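Local coordinates for beta-amyloid-like protein (Caenorhabditis elegans, PDB 3K66) that probably binds heparin through its E2 domain, as a nematode homologue of the human amyloid precursor protein with likely roles in cell adhesion and development, at residues A132-E137 with P196-Y201. Numbering follows the deposited sequence.
Sequences AYIRAE and PIAVTY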
loop_
_atom_site.group_PDB
_atom_site.type_symbol
_atom_site.label_atom_id
_atom_site.label_comp_id
_atom_site.label_asym_id
_atom_site.label_seq_id
_atom_site.Cartn_x
_atom_site.Cartn_y
_atom_site.Cartn_z
ATOM N N ALA A 132 4.361 14.165 16.672
ATOM C CA ALA A 132 3.183 13.621 16.006
ATOM C C ALA A 132 3.277 13.942 14.515
ATOM O O ALA A 132 3.041 13.091 13.648
ATOM C CB ALA A 132 1.921 14.221 16.601
ATOM N N TYR A 133 3.634 15.185 14.225
ATOM C CA TYR A 133 3.764 15.614 12.841
ATOM C C TYR A 133 4.827 14.789 12.135
ATOM O O TYR A 133 4.657 14.410 10.970
ATOM C CB TYR A 133 4.129 17.097 12.776
ATOM C CG TYR A 133 4.463 17.542 11.386
ATOM C CD1 TYR A 133 3.487 17.603 10.390
ATOM C CD2 TYR A 133 5.778 17.835 11.046
ATOM C CE1 TYR A 133 3.824 17.939 9.087
ATOM C CE2 TYR A 133 6.137 18.171 9.755
ATOM C CZ TYR A 133 5.156 18.220 8.774
ATOM O OH TYR A 133 5.518 18.543 7.473
ATOM N N ILE A 134 5.925 14.525 12.839
ATOM C CA ILE A 134 7.020 13.739 12.292
ATOM C C ILE A 134 6.568 12.315 11.989
ATOM O O ILE A 134 6.816 11.777 10.914
ATOM C CB ILE A 134 8.203 13.694 13.291
ATOM C CG1 ILE A 134 8.950 15.027 13.233
ATOM C CG2 ILE A 134 9.144 12.517 12.975
ATOM C CD1 ILE A 134 10.106 15.107 14.180
ATOM N N ARG A 135 5.905 11.702 12.956
ATOM C CA ARG A 135 5.408 10.339 12.795
ATOM C C ARG A 135 4.582 10.319 11.518
ATOM O O ARG A 135 4.751 9.432 10.683
ATOM C CB ARG A 135 4.532 9.963 14.002
ATOM C CG ARG A 135 5.040 8.771 14.801
ATOM C CD ARG A 135 4.209 8.481 16.045
ATOM N NE ARG A 135 4.506 9.421 17.109
ATOM C CZ ARG A 135 3.635 10.299 17.582
ATOM N NH1 ARG A 135 2.411 10.333 17.066
ATOM N NH2 ARG A 135 3.992 11.137 18.559
ATOM N N ALA A 136 3.711 11.320 11.364
ATOM C CA ALA A 136 2.826 11.423 10.198
ATOM C C ALA A 136 3.561 11.410 8.868
ATOM O O ALA A 136 3.279 10.587 7.999
ATOM C CB ALA A 136 1.968 12.674 10.295
ATOM N N GLU A 137 4.482 12.348 8.695
ATOM C CA GLU A 137 5.251 12.403 7.463
ATOM C C GLU A 137 6.037 11.097 7.261
ATOM O O GLU A 137 6.037 10.517 6.165
ATOM C CB GLU A 137 6.199 13.601 7.489
ATOM C CG GLU A 137 5.461 14.919 7.478
ATOM C CD GLU A 137 5.114 15.363 6.079
ATOM O OE1 GLU A 137 5.031 14.495 5.187
ATOM O OE2 GLU A 137 4.923 16.579 5.858
ATOM N N PRO A 196 16.959 19.478 19.463
ATOM C CA PRO A 196 17.797 18.277 19.513
ATOM C C PRO A 196 16.989 17.043 19.910
ATOM O O PRO A 196 17.351 15.924 19.565
ATOM C CB PRO A 196 18.872 18.651 20.522
ATOM C CG PRO A 196 18.137 19.525 21.452
ATOM C CD PRO A 196 17.345 20.418 20.529
ATOM N N ILE A 197 15.887 17.241 20.630
ATOM C CA ILE A 197 15.058 16.102 21.022
ATOM C C ILE A 197 14.226 15.572 19.843
ATOM O O ILE A 197 14.178 14.359 19.585
ATOM C CB ILE A 197 14.107 16.453 22.180
ATOM C CG1 ILE A 197 14.916 16.918 23.391
ATOM C CG2 ILE A 197 13.301 15.222 22.580
ATOM C CD1 ILE A 197 14.055 17.286 24.579
ATOM N N ALA A 198 13.576 16.488 19.130
ATOM C CA ALA A 198 12.756 16.140 17.974
ATOM C C ALA A 198 13.592 15.557 16.838
ATOM O O ALA A 198 13.156 14.618 16.169
ATOM C CB ALA A 198 11.997 17.386 17.473
ATOM N N VAL A 199 14.789 16.112 16.613
ATOM C CA VAL A 199 15.660 15.630 15.528
ATOM C C VAL A 199 16.078 14.175 15.767
ATOM O O VAL A 199 16.011 13.342 14.863
ATOM C CB VAL A 199 16.944 16.505 15.345
ATOM C CG1 VAL A 199 17.838 15.882 14.295
ATOM C CG2 VAL A 199 16.583 17.920 14.898
ATOM N N THR A 200 16.519 13.871 16.985
ATOM C CA THR A 200 16.903 12.504 17.313
ATOM C C THR A 200 15.674 11.597 17.165
ATOM O O THR A 200 15.742 10.489 16.602
ATOM C CB THR A 200 17.465 12.422 18.730
ATOM O OG1 THR A 200 18.572 13.325 18.839
ATOM C CG2 THR A 200 17.940 10.986 19.043
ATOM N N TYR A 201 14.540 12.091 17.647
ATOM C CA TYR A 201 13.302 11.341 17.546
ATOM C C TYR A 201 13.043 11.001 16.096
ATOM O O TYR A 201 12.598 9.903 15.766
ATOM C CB TYR A 201 12.116 12.141 18.078
ATOM C CG TYR A 201 10.796 11.407 17.937
ATOM C CD1 TYR A 201 10.464 10.343 18.775
ATOM C CD2 TYR A 201 9.878 11.782 16.953
ATOM C CE1 TYR A 201 9.255 9.678 18.635
ATOM C CE2 TYR A 201 8.676 11.129 16.807
ATOM C CZ TYR A 201 8.369 10.075 17.654
ATOM O OH TYR A 201 7.162 9.428 17.512
#
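Ile134 and Tyr201 lie side by side, their side chains running opposite ways, where helix 123-154 meets the C-terminal helix 195-209, a worked example of an apolar contact finished by one polar bond at its margin. Ile134 reaches the partner helix with two branches. Its CG1 arm, anti to the carbonyl carbon, brings Ile134 CD1 to 3.7 Å from the carbonyl oxygen Ala198 O, with the Ala198 methyl a little farther off. Ile134 CG2 meets the ring of Tyr201 obliquely, 4.1 Å from Tyr201 CE2, and Trp202 adds a further neighbour to this isoleucine. The two short segments run nearly parallel, their axes 10.6 Å apart and inclined at 23°; here the last helix of the all-helical E2 domain lies along the helix 123-154 of the elongated bundle. At Arg135 the character changes. With CG anti to the backbone N (chi1 178°), Tyr201 reaches toward helix 123-154 until its hydroxyl accepts a hydrogen bond from Arg135, NE to OH 2.7 Å and 156° at the hydrogen. The chain of Arg135 bends at chi3, and the hydroxyl oxygen meets the guanidinium at its edge, near its plane, while the phenol ring stands almost perpendicular to that plane. A leucine in place of Arg135 would probably leave the Tyr201 hydroxyl without this donor and its ring less firmly anchored. One turn on from Ile134, the carboxylate of Glu137 forms salt bridges with Lys103 and Arg176, joining helix 123-154 to helices 55-119 and 163-182, against which Tyr133 also packs.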